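Local coordinates for integral membrane indolylacetylinositol arabinosyltransferase EmbC (Mycolicibacterium smegmatis, PDB 7BVE), which probably acts as a membrane arabinosyltransferase that polymerises arabinose into the arabinan of the mycobacterial cell wall, at residues 146-157 / 169-180; 49-58 / 1047-1055. All blocks are in the same frame, centred on the assembly; numbering follows the deposited sequence.

In the fold
Both contacts are partly buried and lie on the same side of the chain's centre, about 27 Å apart between their centres. Contact 1 joins two strands close in sequence within the concanavalin-like domain, and its outer strand, 171-175, is the last in the sheet within this chain. Contact 2 closes a loop of nearly a thousand residues, bringing the C-terminal domain against that same domain, and contact 1 is nested inside this loop. Their chemistry differs accordingly. Antiparallel backbone bonds, some of them weak, and a charged network on one face hold contact 1, whereas contact 2, with the smaller buried area, relies mostly on small side chains, backbone carbonyls and loosely paired strands.

Contact 1: residues 146-157 / 169-180; sequences HADKVTGEFVGL and AVRGERSGYDFR
V150 and R174, like G152 and G172, form antiparallel hydrogen-bonded pairs between strands 149-155 and 171-175, whose axes approach to 4.9 Å at 172°. The bond from G152 N to G172 O, 3.1 Å, lies in the carbonyl plane, and R174 N bonds to V150 O; the return bonds are weak. In the non-hydrogen-bonded pairs, T151 faces E173 and E153 faces R171, so all four side chains share one face. There R171 is the hub of a salt-bridge network. E173 OE2 sits over one face of its guanidinium, 3.1 Å from R171 NE, held by charge alone, while E153 OE1 is a long 3.9 Å from R171 NE. T151 OG1, anti to the backbone N (chi1 170°), accepts a weak bond from R171 NH1 at the guanidinium's edge. Charged and hydroxyl side chains suit this partly solvent-facing surface at the edge of the concanavalin-like domain's antiparallel sheet, where 149-155 is flanked on its other edge by strand 140-145. On the other face V150 packs against the aliphatic start of R174, CG2 to CB, and V150 CG1 lies 3.8 Å from F179 CB; buried F154 leans on V126 and A128 of strand 123-129. At one end, L157 CD1 meets V170 CG1 at 3.7 Å. At the other, R180 grips D178 side-on, its NE and NH1 each using a syn lone pair of a separate carboxylate oxygen. A147 CB lies over the rim of one guanidinium face, and R180 NH2 bonds to A65 O.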
loop_
_atom_site.group_PDB
_atom_site.type_symbol
_atom_site.label_atom_id
_atom_site.label_comp_id
_atom_site.label_asym_id
_atom_site.label_seq_id
_atom_site.Cartn_x
_atom_site.Cartn_y
_atom_site.Cartn_z
ATOM N N HIS A 146 -8.605 -38.551 -19.640
ATOM C CA HIS A 146 -9.805 -38.110 -18.947
ATOM C C HIS A 146 -9.400 -37.181 -17.815
ATOM O O HIS A 146 -8.222 -36.877 -17.627
ATOM C CB HIS A 146 -10.608 -39.278 -18.378
ATOM C CG HIS A 146 -11.161 -40.197 -19.412
ATOM N ND1 HIS A 146 -12.197 -39.839 -20.246
ATOM C CD2 HIS A 146 -10.854 -41.477 -19.722
ATOM C CE1 HIS A 146 -12.488 -40.850 -21.040
ATOM N NE2 HIS A 146 -11.689 -41.857 -20.744
ATOM N N ALA A 147 -10.387 -36.761 -17.029
ATOM C CA ALA A 147 -10.145 -35.845 -15.922
ATOM C C ALA A 147 -9.533 -36.517 -14.706
ATOM O O ALA A 147 -9.140 -35.813 -13.773
ATOM C CB ALA A 147 -11.449 -35.160 -15.523
ATOM N N ASP A 148 -9.439 -37.844 -14.692
ATOM C CA ASP A 148 -8.911 -38.565 -13.543
ATOM C C ASP A 148 -7.682 -39.401 -13.880
ATOM O O ASP A 148 -6.795 -39.556 -13.035
ATOM C CB ASP A 148 -10.008 -39.438 -12.944
ATOM C CG ASP A 148 -10.689 -40.301 -13.974
ATOM O OD1 ASP A 148 -10.392 -40.144 -15.171
ATOM O OD2 ASP A 148 -11.528 -41.139 -13.590
ATOM N N LYS A 149 -7.598 -39.933 -15.097
ATOM C CA LYS A 149 -6.439 -40.736 -15.462
ATOM C C LYS A 149 -6.166 -40.653 -16.959
ATOM O O LYS A 149 -7.091 -40.542 -17.765
ATOM C CB LYS A 149 -6.625 -42.198 -15.036
ATOM C CG LYS A 149 -7.792 -42.908 -15.684
ATOM C CD LYS A 149 -7.863 -44.352 -15.249
ATOM C CE LYS A 149 -9.021 -45.064 -15.925
ATOM N NZ LYS A 149 -9.120 -46.492 -15.516
ATOM N N VAL A 150 -4.882 -40.687 -17.310
ATOM C CA VAL A 150 -4.422 -40.869 -18.681
ATOM C C VAL A 150 -3.751 -42.230 -18.755
ATOM O O VAL A 150 -3.300 -42.758 -17.734
ATOM C CB VAL A 150 -3.463 -39.750 -19.126
ATOM C CG1 VAL A 150 -4.165 -38.419 -19.090
ATOM C CG2 VAL A 150 -2.248 -39.701 -18.249
ATOM N N THR A 151 -3.708 -42.812 -19.950
ATOM C CA THR A 151 -3.262 -44.196 -20.097
ATOM C C THR A 151 -2.824 -44.455 -21.530
ATOM O O THR A 151 -3.529 -44.095 -22.471
ATOM C CB THR A 151 -4.358 -45.176 -19.659
ATOM O OG1 THR A 151 -4.000 -46.513 -20.029
ATOM C CG2 THR A 151 -5.728 -44.810 -20.201
ATOM N N GLY A 152 -1.645 -45.051 -21.691
ATOM C CA GLY A 152 -1.179 -45.479 -22.993
ATOM C C GLY A 152 -0.825 -46.948 -23.003
ATOM O O GLY A 152 -0.565 -47.540 -21.964
ATOM N N GLU A 153 -0.814 -47.535 -24.200
ATOM C CA GLU A 153 -0.564 -48.968 -24.320
ATOM C C GLU A 153 -0.094 -49.394 -25.702
ATOM O O GLU A 153 -0.808 -49.189 -26.684
ATOM C CB GLU A 153 -1.824 -49.759 -23.978
ATOM C CG GLU A 153 -1.623 -51.255 -24.078
ATOM C CD GLU A 153 -2.857 -52.042 -23.715
ATOM O OE1 GLU A 153 -3.888 -51.419 -23.392
ATOM O OE2 GLU A 153 -2.797 -53.287 -23.763
ATOM N N PHE A 154 1.078 -50.016 -25.791
ATOM C CA PHE A 154 1.534 -50.679 -27.012
ATOM C C PHE A 154 0.902 -52.065 -27.038
ATOM O O PHE A 154 1.307 -52.955 -26.290
ATOM C CB PHE A 154 3.054 -50.772 -27.061
ATOM C CG PHE A 154 3.752 -49.464 -27.311
ATOM C CD1 PHE A 154 3.920 -48.987 -28.601
ATOM C CD2 PHE A 154 4.265 -48.729 -26.263
ATOM C CE1 PHE A 154 4.581 -47.800 -28.840
ATOM C CE2 PHE A 154 4.922 -47.532 -26.496
ATOM C CZ PHE A 154 5.075 -47.068 -27.789
ATOM N N VAL A 155 -0.090 -52.251 -27.903
ATOM C CA VAL A 155 -0.885 -53.475 -27.914
ATOM C C VAL A 155 -0.178 -54.510 -28.780
ATOM O O VAL A 155 -0.250 -54.457 -30.007
ATOM C CB VAL A 155 -2.306 -53.214 -28.418
ATOM C CG1 VAL A 155 -3.130 -54.488 -28.373
ATOM C CG2 VAL A 155 -2.956 -52.116 -27.610
ATOM N N GLY A 156 0.483 -55.472 -28.144
ATOM C CA GLY A 156 1.135 -56.534 -28.879
ATOM C C GLY A 156 2.459 -56.997 -28.307
ATOM O O GLY A 156 2.863 -58.138 -28.543
ATOM N N LEU A 157 3.147 -56.143 -27.556
ATOM C CA LEU A 157 4.459 -56.488 -27.029
ATOM C C LEU A 157 4.504 -56.281 -25.521
ATOM O O LEU A 157 3.662 -55.598 -24.934
ATOM C CB LEU A 157 5.564 -55.685 -27.736
ATOM C CG LEU A 157 5.643 -54.157 -27.760
ATOM C CD1 LEU A 157 6.427 -53.589 -26.598
ATOM C CD2 LEU A 157 6.289 -53.738 -29.049
ATOM N N ALA A 169 2.695 -56.837 -20.585
ATOM C CA ALA A 169 1.865 -56.155 -21.590
ATOM C C ALA A 169 1.867 -54.636 -21.385
ATOM O O ALA A 169 0.883 -54.048 -20.936
ATOM C CB ALA A 169 0.438 -56.715 -21.603
ATOM N N VAL A 170 3.026 -54.041 -21.703
ATOM C CA VAL A 170 3.479 -52.700 -21.314
ATOM C C VAL A 170 2.446 -51.580 -21.438
ATOM O O VAL A 170 1.841 -51.366 -22.491
ATOM C CB VAL A 170 4.762 -52.363 -22.105
ATOM C CG1 VAL A 170 4.579 -52.650 -23.565
ATOM C CG2 VAL A 170 5.170 -50.909 -21.913
ATOM N N ARG A 171 2.224 -50.881 -20.327
ATOM C CA ARG A 171 1.251 -49.808 -20.228
ATOM C C ARG A 171 1.875 -48.676 -19.428
ATOM O O ARG A 171 3.057 -48.710 -19.081
ATOM C CB ARG A 171 -0.042 -50.279 -19.556
ATOM C CG ARG A 171 -0.823 -51.312 -20.335
ATOM C CD ARG A 171 -2.088 -51.722 -19.623
ATOM N NE ARG A 171 -3.071 -50.646 -19.624
ATOM C CZ ARG A 171 -4.228 -50.693 -18.976
ATOM N NH1 ARG A 171 -5.064 -49.667 -19.038
ATOM N NH2 ARG A 171 -4.554 -51.768 -18.271
ATOM N N GLY A 172 1.066 -47.672 -19.130
ATOM C CA GLY A 172 1.490 -46.595 -18.265
ATOM C C GLY A 172 0.309 -45.724 -17.919
ATOM O O GLY A 172 -0.428 -45.310 -18.809
ATOM N N GLU A 173 0.111 -45.443 -16.638
ATOM C CA GLU A 173 -1.022 -44.655 -16.190
ATOM C C GLU A 173 -0.533 -43.558 -15.261
ATOM O O GLU A 173 0.473 -43.708 -14.568
ATOM C CB GLU A 173 -2.067 -45.514 -15.474
ATOM C CG GLU A 173 -2.780 -46.512 -16.365
ATOM C CD GLU A 173 -2.031 -47.820 -16.498
ATOM O OE1 GLU A 173 -1.003 -47.987 -15.814
ATOM O OE2 GLU A 173 -2.464 -48.682 -17.288
ATOM N N ARG A 174 -1.249 -42.439 -15.269
ATOM C CA ARG A 174 -0.970 -41.327 -14.368
ATOM C C ARG A 174 -2.293 -40.877 -13.767
ATOM O O ARG A 174 -3.180 -40.424 -14.492
ATOM C CB ARG A 174 -0.281 -40.173 -15.091
ATOM C CG ARG A 174 1.090 -40.495 -15.645
ATOM C CD ARG A 174 2.079 -40.770 -14.533
ATOM N NE ARG A 174 3.442 -40.916 -15.035
ATOM C CZ ARG A 174 3.960 -42.059 -15.470
ATOM N NH1 ARG A 174 3.229 -43.163 -15.482
ATOM N NH2 ARG A 174 5.210 -42.097 -15.903
ATOM N N SER A 175 -2.429 -41.005 -12.453
ATOM C CA SER A 175 -3.661 -40.672 -11.756
ATOM C C SER A 175 -3.370 -39.733 -10.595
ATOM O O SER A 175 -2.217 -39.480 -10.239
ATOM C CB SER A 175 -4.361 -41.935 -11.255
ATOM O OG SER A 175 -4.712 -42.775 -12.338
ATOM N N GLY A 176 -4.440 -39.213 -10.001
ATOM C CA GLY A 176 -4.299 -38.321 -8.869
ATOM C C GLY A 176 -4.075 -36.873 -9.227
ATOM O O GLY A 176 -3.816 -36.060 -8.335
ATOM N N TYR A 177 -4.176 -36.527 -10.504
ATOM C CA TYR A 177 -3.958 -35.174 -10.992
ATOM C C TYR A 177 -4.599 -35.093 -12.366
ATOM O O TYR A 177 -4.815 -36.114 -13.023
ATOM C CB TYR A 177 -2.464 -34.833 -11.040
ATOM C CG TYR A 177 -2.122 -33.423 -11.456
ATOM C CD1 TYR A 177 -2.392 -32.351 -10.623
ATOM C CD2 TYR A 177 -1.491 -33.173 -12.662
ATOM C CE1 TYR A 177 -2.070 -31.064 -10.994
ATOM C CE2 TYR A 177 -1.161 -31.892 -13.042
ATOM C CZ TYR A 177 -1.453 -30.842 -12.204
ATOM O OH TYR A 177 -1.127 -29.558 -12.577
ATOM N N ASP A 178 -4.923 -33.872 -12.785
ATOM C CA ASP A 178 -5.616 -33.649 -14.051
ATOM C C ASP A 178 -4.555 -33.464 -15.134
ATOM O O ASP A 178 -4.000 -32.382 -15.319
ATOM C CB ASP A 178 -6.555 -32.457 -13.927
ATOM C CG ASP A 178 -7.630 -32.445 -14.981
ATOM O OD1 ASP A 178 -7.576 -33.283 -15.896
ATOM O OD2 ASP A 178 -8.564 -31.630 -14.870
ATOM N N PHE A 179 -4.259 -34.549 -15.849
ATOM C CA PHE A 179 -3.232 -34.563 -16.884
ATOM C C PHE A 179 -3.813 -34.421 -18.278
ATOM O O PHE A 179 -3.314 -35.053 -19.210
ATOM C CB PHE A 179 -2.411 -35.852 -16.834
ATOM C CG PHE A 179 -1.519 -35.973 -15.642
ATOM C CD1 PHE A 179 -0.333 -35.268 -15.577
ATOM C CD2 PHE A 179 -1.843 -36.831 -14.608
ATOM C CE1 PHE A 179 0.491 -35.388 -14.492
ATOM C CE2 PHE A 179 -1.022 -36.958 -13.523
ATOM C CZ PHE A 179 0.144 -36.234 -13.461
ATOM N N ARG A 180 -4.862 -33.648 -18.444
ATOM C CA ARG A 180 -5.397 -33.481 -19.783
ATOM C C ARG A 180 -4.518 -32.527 -20.580
ATOM O O ARG A 180 -4.091 -31.498 -20.048
ATOM C CB ARG A 180 -6.831 -32.982 -19.742
ATOM C CG ARG A 180 -7.811 -34.061 -19.383
ATOM C CD ARG A 180 -9.238 -33.592 -19.423
ATOM N NE ARG A 180 -9.576 -32.741 -18.296
ATOM C CZ ARG A 180 -10.745 -32.138 -18.156
ATOM N NH1 ARG A 180 -10.983 -31.388 -17.098
ATOM N NH2 ARG A 180 -11.680 -32.293 -19.071
#

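Contact 2: residues 49-58 / 1047-1055; sequences QNGVWQSVDA and YPDAQPARL
A1053 turns its methyl group toward segment 49-58: A1053 CB lies 3.9 Å from A58 CB and 4.2 Å from V56 CB. A side chain this small lets the two backbones come close, and the methyl groups of A1053 and A58 meet beside V56, where the short strands 56-57 and 1051-1052 run loosely parallel. S55 contributes through its backbone and its side chain. Its carbonyl O receives a CA-H...O contact from A1050, S55 O lying 3.4 Å from A1050 CA. Its hydroxyl OG, set beside the backbone N by a chi1 of -58°, lies 4.0 Å from Y1047 CD2 and is hydrogen-bonded to T188 N, so a compact polar residue can be buried here. Y1047 also begins a type I beta turn ending at A1050, in which P1048 fits the second position, and this turn brings the chain alongside S55. Q49 meets the far end of the segment. Bent at chi2 (-63°), it slides past R1054 in the opposite direction, with amide and guanidinium planes 25° apart; Q49 OE1 touches the aliphatic part of the arginine, 3.3 Å from R1054 CG. Around these residues, V56 bonds through its backbone to V186, the Y1047 ring meets that of F187 at about a right angle, and L45 of strand 38-46 packs on A58 and A1053. Segment 1047-1055 thereby links strand 1039-1045, in the mixed sheet of the C-terminal domain, to strand 1056-1062, which pairs antiparallel with strand 38-46.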
loop_
_atom_site.group_PDB
_atom_site.type_symbol
_atom_site.label_atom_id
_atom_site.label_comp_id
_atom_site.label_asym_id
_atom_site.label_seq_id
_atom_site.Cartn_x
_atom_site.Cartn_y
_atom_site.Cartn_z
ATOM N N GLN A 49 -9.255 -36.001 -41.913
ATOM C CA GLN A 49 -10.436 -35.450 -42.557
ATOM C C GLN A 49 -10.655 -36.082 -43.924
ATOM O O GLN A 49 -11.684 -36.721 -44.169
ATOM C CB GLN A 49 -10.311 -33.928 -42.683
ATOM C CG GLN A 49 -10.151 -33.142 -41.377
ATOM C CD GLN A 49 -11.339 -33.251 -40.448
ATOM O OE1 GLN A 49 -12.472 -33.442 -40.884
ATOM N NE2 GLN A 49 -11.095 -33.064 -39.161
ATOM N N ASN A 50 -9.688 -35.931 -44.822
ATOM C CA ASN A 50 -9.818 -36.416 -46.185
ATOM C C ASN A 50 -9.004 -37.675 -46.441
ATOM O O ASN A 50 -8.858 -38.081 -47.597
ATOM C CB ASN A 50 -9.415 -35.317 -47.160
ATOM C CG ASN A 50 -10.352 -34.134 -47.105
ATOM O OD1 ASN A 50 -11.568 -34.296 -47.024
ATOM N ND2 ASN A 50 -9.790 -32.933 -47.132
ATOM N N GLY A 51 -8.474 -38.300 -45.395
ATOM C CA GLY A 51 -7.742 -39.537 -45.561
ATOM C C GLY A 51 -6.272 -39.375 -45.845
ATOM O O GLY A 51 -5.635 -40.318 -46.319
ATOM N N VAL A 52 -5.705 -38.199 -45.574
ATOM C CA VAL A 52 -4.285 -37.948 -45.778
ATOM C C VAL A 52 -3.703 -37.321 -44.521
ATOM O O VAL A 52 -4.416 -36.751 -43.694
ATOM C CB VAL A 52 -4.009 -37.034 -46.992
ATOM C CG1 VAL A 52 -4.378 -37.724 -48.290
ATOM C CG2 VAL A 52 -4.778 -35.738 -46.857
ATOM N N TRP A 53 -2.387 -37.437 -44.388
ATOM C CA TRP A 53 -1.659 -36.793 -43.302
ATOM C C TRP A 53 -1.632 -35.293 -43.544
ATOM O O TRP A 53 -0.838 -34.802 -44.349
ATOM C CB TRP A 53 -0.239 -37.336 -43.224
ATOM C CG TRP A 53 -0.135 -38.744 -42.823
ATOM C CD1 TRP A 53 -0.041 -39.818 -43.645
ATOM C CD2 TRP A 53 -0.068 -39.246 -41.494
ATOM N NE1 TRP A 53 0.062 -40.967 -42.912
ATOM C CE2 TRP A 53 0.049 -40.641 -41.583
ATOM C CE3 TRP A 53 -0.103 -38.650 -40.234
ATOM C CZ2 TRP A 53 0.128 -41.452 -40.462
ATOM C CZ3 TRP A 53 -0.023 -39.455 -39.123
ATOM C CH2 TRP A 53 0.096 -40.839 -39.242
ATOM N N GLN A 54 -2.487 -34.561 -42.844
ATOM C CA GLN A 54 -2.588 -33.120 -43.028
ATOM C C GLN A 54 -2.862 -32.497 -41.674
ATOM O O GLN A 54 -3.804 -32.904 -40.993
ATOM C CB GLN A 54 -3.695 -32.773 -44.022
ATOM C CG GLN A 54 -3.863 -31.287 -44.315
ATOM C CD GLN A 54 -2.683 -30.694 -45.052
ATOM O OE1 GLN A 54 -2.109 -31.325 -45.936
ATOM N NE2 GLN A 54 -2.324 -29.467 -44.701
ATOM N N SER A 55 -2.042 -31.533 -41.283
ATOM C CA SER A 55 -2.252 -30.844 -40.025
ATOM C C SER A 55 -3.467 -29.933 -40.116
ATOM O O SER A 55 -3.714 -29.296 -41.141
ATOM C CB SER A 55 -1.020 -30.029 -39.668
ATOM O OG SER A 55 0.113 -30.864 -39.589
ATOM N N VAL A 56 -4.239 -29.883 -39.036
ATOM C CA VAL A 56 -5.394 -28.996 -38.970
ATOM C C VAL A 56 -5.153 -28.001 -37.850
ATOM O O VAL A 56 -4.114 -28.043 -37.190
ATOM C CB VAL A 56 -6.710 -29.760 -38.758
ATOM C CG1 VAL A 56 -6.951 -30.716 -39.894
ATOM C CG2 VAL A 56 -6.699 -30.482 -37.442
ATOM N N ASP A 57 -6.098 -27.097 -37.630
ATOM C CA ASP A 57 -5.897 -26.010 -36.680
ATOM C C ASP A 57 -7.221 -25.732 -35.984
ATOM O O ASP A 57 -8.111 -25.117 -36.571
ATOM C CB ASP A 57 -5.379 -24.772 -37.399
ATOM C CG ASP A 57 -4.710 -23.807 -36.474
ATOM O OD1 ASP A 57 -4.678 -24.077 -35.262
ATOM O OD2 ASP A 57 -4.192 -22.785 -36.962
ATOM N N ALA A 58 -7.349 -26.177 -34.735
ATOM C CA ALA A 58 -8.600 -26.079 -33.982
ATOM C C ALA A 58 -8.313 -25.636 -32.557
ATOM O O ALA A 58 -8.260 -26.454 -31.638
ATOM C CB ALA A 58 -9.333 -27.419 -33.993
ATOM N N TYR A 1047 3.103 -23.734 -38.467
ATOM C CA TYR A 1047 2.861 -24.578 -39.629
ATOM C C TYR A 1047 1.938 -23.837 -40.590
ATOM O O TYR A 1047 0.733 -23.722 -40.317
ATOM C CB TYR A 1047 2.250 -25.931 -39.244
ATOM C CG TYR A 1047 3.156 -26.910 -38.527
ATOM C CD1 TYR A 1047 4.488 -26.624 -38.262
ATOM C CD2 TYR A 1047 2.696 -28.158 -38.189
ATOM C CE1 TYR A 1047 5.300 -27.542 -37.618
ATOM C CE2 TYR A 1047 3.496 -29.075 -37.562
ATOM C CZ TYR A 1047 4.789 -28.768 -37.279
ATOM O OH TYR A 1047 5.561 -29.711 -36.650
ATOM N N PRO A 1048 2.440 -23.330 -41.719
ATOM C CA PRO A 1048 1.579 -22.558 -42.624
ATOM C C PRO A 1048 0.587 -23.398 -43.407
ATOM O O PRO A 1048 -0.403 -22.846 -43.903
ATOM C CB PRO A 1048 2.583 -21.881 -43.559
ATOM C CG PRO A 1048 3.880 -21.906 -42.813
ATOM C CD PRO A 1048 3.858 -23.186 -42.063
ATOM N N ASP A 1049 0.811 -24.704 -43.537
ATOM C CA ASP A 1049 -0.069 -25.600 -44.279
ATOM C C ASP A 1049 -1.154 -26.229 -43.412
ATOM O O ASP A 1049 -1.637 -27.324 -43.726
ATOM C CB ASP A 1049 0.758 -26.688 -44.961
ATOM C CG ASP A 1049 1.659 -27.436 -43.987
ATOM O OD1 ASP A 1049 1.769 -27.018 -42.815
ATOM O OD2 ASP A 1049 2.252 -28.455 -44.391
ATOM N N ALA A 1050 -1.547 -25.570 -42.330
ATOM C CA ALA A 1050 -2.538 -26.094 -41.398
ATOM C C ALA A 1050 -3.870 -25.410 -41.677
ATOM O O ALA A 1050 -4.073 -24.252 -41.310
ATOM C CB ALA A 1050 -2.086 -25.873 -39.962
ATOM N N GLN A 1051 -4.778 -26.134 -42.322
ATOM C CA GLN A 1051 -6.107 -25.621 -42.594
ATOM C C GLN A 1051 -6.925 -25.590 -41.305
ATOM O O GLN A 1051 -6.544 -26.206 -40.312
ATOM C CB GLN A 1051 -6.793 -26.499 -43.637
ATOM C CG GLN A 1051 -6.074 -26.539 -44.971
ATOM C CD GLN A 1051 -6.066 -25.195 -45.663
ATOM O OE1 GLN A 1051 -7.059 -24.471 -45.649
ATOM N NE2 GLN A 1051 -4.936 -24.849 -46.267
ATOM N N PRO A 1052 -8.035 -24.859 -41.275
ATOM C CA PRO A 1052 -8.960 -25.010 -40.150
ATOM C C PRO A 1052 -9.647 -26.365 -40.186
ATOM O O PRO A 1052 -9.745 -27.022 -41.224
ATOM C CB PRO A 1052 -9.960 -23.870 -40.352
ATOM C CG PRO A 1052 -9.217 -22.872 -41.122
ATOM C CD PRO A 1052 -8.344 -23.648 -42.051
ATOM N N ALA A 1053 -10.107 -26.791 -39.018
ATOM C CA ALA A 1053 -10.761 -28.083 -38.885
ATOM C C ALA A 1053 -12.243 -27.936 -39.195
ATOM O O ALA A 1053 -12.779 -26.829 -39.284
ATOM C CB ALA A 1053 -10.534 -28.647 -37.489
ATOM N N ARG A 1054 -12.935 -29.061 -39.354
ATOM C CA ARG A 1054 -14.390 -29.037 -39.464
ATOM C C ARG A 1054 -14.929 -29.942 -38.360
ATOM O O ARG A 1054 -14.322 -30.965 -38.033
ATOM C CB ARG A 1054 -14.858 -29.460 -40.850
ATOM C CG ARG A 1054 -14.615 -30.899 -41.221
ATOM C CD ARG A 1054 -14.975 -31.136 -42.661
ATOM N NE ARG A 1054 -14.037 -30.464 -43.552
ATOM C CZ ARG A 1054 -14.210 -30.352 -44.863
ATOM N NH1 ARG A 1054 -15.291 -30.864 -45.434
ATOM N NH2 ARG A 1054 -13.308 -29.725 -45.602
ATOM N N LEU A 1055 -16.030 -29.528 -37.754
ATOM C CA LEU A 1055 -16.534 -30.227 -36.589
ATOM C C LEU A 1055 -17.810 -30.978 -36.935
ATOM O O LEU A 1055 -18.619 -30.529 -37.749
ATOM C CB LEU A 1055 -16.801 -29.245 -35.455
ATOM C CG LEU A 1055 -15.615 -28.390 -35.027
ATOM C CD1 LEU A 1055 -16.018 -27.492 -33.881
ATOM C CD2 LEU A 1055 -14.428 -29.240 -34.666
#